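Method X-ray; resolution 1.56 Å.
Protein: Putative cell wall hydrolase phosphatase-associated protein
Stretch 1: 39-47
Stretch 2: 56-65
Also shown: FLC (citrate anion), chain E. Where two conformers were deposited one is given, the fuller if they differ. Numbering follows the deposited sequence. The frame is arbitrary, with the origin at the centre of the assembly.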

# COMPACT_ATOMS: atom_id res chain seq x y z
N PHE A 39 -1.62 3.40 12.08
CA PHE A 39 -0.97 2.51 11.08
C PHE A 39 0.34 3.10 10.58
O PHE A 39 0.46 4.29 10.47
CB PHE A 39 -1.88 2.32 9.86
CG PHE A 39 -3.26 1.78 10.15
CD1 PHE A 39 -3.47 0.43 10.32
CD2 PHE A 39 -4.35 2.64 10.29
CE1 PHE A 39 -4.74 -0.06 10.57
CE2 PHE A 39 -5.61 2.14 10.58
CZ PHE A 39 -5.81 0.79 10.73
N ASP A 40 1.26 2.22 10.16
CA ASP A 40 2.33 2.60 9.22
C ASP A 40 1.92 1.99 7.87
O ASP A 40 0.84 1.36 7.78
CB ASP A 40 3.72 2.25 9.75
CG ASP A 40 4.02 0.78 9.93
OD1 ASP A 40 3.36 -0.06 9.27
OD2 ASP A 40 4.93 0.47 10.76
N CYS A 41 2.70 2.20 6.82
CA CYS A 41 2.20 1.93 5.45
C CYS A 41 2.01 0.40 5.29
O CYS A 41 0.94 0.01 4.86
CB CYS A 41 3.09 2.61 4.43
SG CYS A 41 4.72 1.84 4.27
N SER A 42 2.92 -0.41 5.77
CA SER A 42 2.85 -1.89 5.68
C SER A 42 1.91 -2.44 6.76
O SER A 42 1.28 -3.47 6.54
CB SER A 42 4.24 -2.46 5.81
OG SER A 42 4.83 -2.02 7.02
N GLY A 43 1.80 -1.78 7.91
CA GLY A 43 0.83 -2.23 8.93
C GLY A 43 -0.60 -2.06 8.43
O GLY A 43 -1.46 -2.91 8.76
N PHE A 44 -0.83 -1.01 7.64
CA PHE A 44 -2.12 -0.70 7.00
C PHE A 44 -2.46 -1.79 6.00
O PHE A 44 -3.55 -2.37 6.03
CB PHE A 44 -2.06 0.64 6.28
CG PHE A 44 -3.32 1.01 5.55
CD1 PHE A 44 -4.49 1.30 6.23
CD2 PHE A 44 -3.32 1.05 4.16
CE1 PHE A 44 -5.65 1.64 5.53
CE2 PHE A 44 -4.48 1.39 3.47
CZ PHE A 44 -5.63 1.69 4.16
N THR A 45 -1.55 -2.05 5.08
CA THR A 45 -1.83 -3.11 4.07
C THR A 45 -2.03 -4.47 4.76
O THR A 45 -3.00 -5.15 4.43
CB THR A 45 -0.79 -3.14 2.96
OG1 THR A 45 0.52 -3.38 3.49
CG2 THR A 45 -0.80 -1.86 2.18
N GLN A 46 -1.16 -4.86 5.71
CA GLN A 46 -1.36 -6.12 6.45
C GLN A 46 -2.77 -6.15 7.07
O GLN A 46 -3.44 -7.19 6.98
CB GLN A 46 -0.27 -6.36 7.49
CG GLN A 46 -0.21 -7.81 7.94
CD GLN A 46 0.75 -7.99 9.09
OE1 GLN A 46 0.58 -7.34 10.14
NE2 GLN A 46 1.67 -8.92 8.95
N TYR A 47 -3.13 -5.12 7.85
CA TYR A 47 -4.41 -5.10 8.59
C TYR A 47 -5.61 -5.19 7.64
O TYR A 47 -6.57 -5.99 7.85
CB TYR A 47 -4.46 -3.82 9.42
CG TYR A 47 -5.73 -3.68 10.23
CD1 TYR A 47 -5.90 -4.32 11.45
CD2 TYR A 47 -6.75 -2.85 9.79
CE1 TYR A 47 -7.06 -4.16 12.19
CE2 TYR A 47 -7.91 -2.68 10.50
CZ TYR A 47 -8.06 -3.32 11.72
OH TYR A 47 -9.21 -3.11 12.43
CAC FLC E . 7.59 -0.83 9.24
CA FLC E . 7.06 0.29 8.35
CB FLC E . 7.96 0.69 7.17
CBC FLC E . 8.27 -0.53 6.25
CG FLC E . 7.28 1.71 6.26
CGC FLC E . 6.86 3.03 6.86
OA1 FLC E . 8.60 -1.47 8.84
OA2 FLC E . 6.99 -1.08 10.33
OB1 FLC E . 9.41 -0.56 5.74
OB2 FLC E . 7.36 -1.38 6.05
OG1 FLC E . 7.72 3.93 6.87
OG2 FLC E . 5.66 3.16 7.23
OHB FLC E . 9.18 1.19 7.66
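Stretch 2 56-65: SIPRVSRDQS

Stretch 2 runs against the first helix in the opposite sense: S61 lies beside S42, with their CA atoms 5.2 Å apart, and I57 beside Q46, CA to CA 5.7 Å. Residues 56-60 are extended except at R59, whose phi/psi of -69/-47 puts a bend in the loop; V60 returns to extended values at the N-cap position, and a helix begins at S61. Stretch 1 likewise enters its helix from an extended F39, with D40 as N-cap.

D40 both caps its own helix and anchors R59. With chi1 at 65° (p), its carboxylate folds back so that D40 OD1 accepts from G43 N at 2.7 Å, capping the helix. The same group forms a salt bridge with R59, R59 NH1 to D40 OD1 and R59 NH2 to D40 OD2, both 3.0 Å. Arginine suits this place because its two terminal nitrogens match the two carboxylate oxygens. Its CB points away overall, so the chain must turn to reach its partner: chi1 is t, chi2 is p at 58° and chi3 is t. The guanidinium then presents its edge to D40 OD1 and S42 OG and one face to G43 CA. Glycine fits beneath that face, since a CB on G43 would lie 3.2 Å from R59 NH2 and clash with D40 OD1.

From the second helix, Q64 (chi1 m, chi2 t) points toward the first and uses both ends of its amide. Q64 NE2 donates to S42 O at 3.1 Å and, within its own stretch, to P58 O at 2.9 Å, tying the loop to both helices. Q64 OE1 lies 2.7 Å from T45 OG1, brought there by a p rotamer that also leaves T45 OG1 3.1 Å from S42 O.

Q46 starts sideways but extends through two t torsions, and Q46 NE2 donates to I57 O at 3.0 Å, nearly straight at 168°. The amide of a helix residue thereby gives a loop carbonyl a donor. I57 also begins sideways; chi1 p and chi2 t carry I57 CD1 to within 3.7 Å of T45 C, a nonpolar filling beside the polar contacts. A water joins the backbones here, donating to Q46 O at 2.8 Å and accepting from I57 N at 3.1 Å.

A citrate, probably from the crystallisation liquor, bridges the two helix starts. C41 N donates to FLC OG2 at 3.1 Å, while S42 OG and S61 N each donate to FLC OB2 at 2.8 Å. The p rotamer of S42 (56°) places S42 OG 2.8 Å from both FLC OB2 and R59 NH1, and S42 CB lies 3.5 Å from S61 N.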

# COMPACT_ATOMS: atom_id res chain seq x y z
N SER A 56 -3.21 -13.26 4.59
CA SER A 56 -1.99 -12.99 5.39
C SER A 56 -0.88 -12.52 4.47
O SER A 56 -0.48 -13.30 3.55
CB SER A 56 -1.57 -14.19 6.19
OG SER A 56 -2.61 -14.62 7.05
N ILE A 57 -0.40 -11.29 4.66
CA ILE A 57 0.83 -10.79 3.98
C ILE A 57 1.89 -10.48 5.03
O ILE A 57 1.55 -10.26 6.23
CB ILE A 57 0.53 -9.59 3.06
CG1 ILE A 57 0.34 -8.30 3.84
CG2 ILE A 57 -0.65 -9.91 2.13
CD1 ILE A 57 -0.12 -7.11 3.03
N PRO A 58 3.17 -10.41 4.62
CA PRO A 58 4.26 -10.01 5.51
C PRO A 58 4.06 -8.66 6.18
O PRO A 58 3.30 -7.83 5.72
CB PRO A 58 5.50 -9.93 4.59
CG PRO A 58 5.18 -10.92 3.48
CD PRO A 58 3.68 -10.80 3.29
N ARG A 59 4.75 -8.49 7.32
CA ARG A 59 4.64 -7.25 8.13
C ARG A 59 5.25 -6.04 7.44
O ARG A 59 4.55 -5.02 7.46
CB ARG A 59 5.27 -7.45 9.51
CG ARG A 59 5.25 -6.20 10.38
CD ARG A 59 3.85 -5.67 10.60
NE ARG A 59 3.78 -4.44 11.38
CZ ARG A 59 3.93 -3.20 10.91
NH1 ARG A 59 4.19 -2.97 9.62
NH2 ARG A 59 3.79 -2.18 11.75
N VAL A 60 6.47 -6.13 6.87
CA VAL A 60 7.18 -4.90 6.41
C VAL A 60 7.12 -4.81 4.89
O VAL A 60 7.00 -5.86 4.21
CB VAL A 60 8.63 -4.77 6.94
CG1 VAL A 60 8.67 -4.79 8.46
CG2 VAL A 60 9.54 -5.83 6.37
N SER A 61 7.25 -3.59 4.38
CA SER A 61 7.05 -3.27 2.94
C SER A 61 8.00 -4.10 2.07
O SER A 61 7.49 -4.68 1.08
CB SER A 61 7.15 -1.79 2.67
OG SER A 61 8.44 -1.27 2.97
N ARG A 62 9.29 -4.21 2.42
CA ARG A 62 10.32 -4.92 1.61
C ARG A 62 9.98 -6.41 1.48
O ARG A 62 10.30 -6.99 0.41
CB ARG A 62 11.75 -4.66 2.09
CG ARG A 62 12.06 -5.08 3.52
CD ARG A 62 13.24 -4.32 4.10
NE ARG A 62 13.36 -4.54 5.54
CZ ARG A 62 12.91 -3.73 6.52
NH1 ARG A 62 12.31 -2.59 6.26
NH2 ARG A 62 13.08 -4.09 7.78
N ASP A 63 9.33 -7.00 2.47
CA ASP A 63 8.92 -8.43 2.47
C ASP A 63 7.59 -8.57 1.72
O ASP A 63 7.45 -9.51 0.93
CB ASP A 63 8.86 -8.93 3.93
CG ASP A 63 10.23 -8.99 4.61
OD1 ASP A 63 11.21 -9.03 3.89
OD2 ASP A 63 10.31 -8.94 5.87
N GLN A 64 6.65 -7.64 1.89
CA GLN A 64 5.38 -7.65 1.12
C GLN A 64 5.74 -7.59 -0.37
O GLN A 64 5.10 -8.30 -1.13
CB GLN A 64 4.45 -6.52 1.52
CG GLN A 64 3.97 -6.58 2.97
CD GLN A 64 2.94 -5.51 3.17
OE1 GLN A 64 2.55 -4.77 2.27
NE2 GLN A 64 2.52 -5.34 4.41
N SER A 65 6.79 -6.85 -0.72
CA SER A 65 7.27 -6.69 -2.13
C SER A 65 7.75 -8.01 -2.72
O SER A 65 7.98 -8.03 -3.99
CB SER A 65 8.37 -5.62 -2.20
OG SER A 65 8.71 -5.32 -3.55
O HOH W 1 -2.49 -9.68 6.22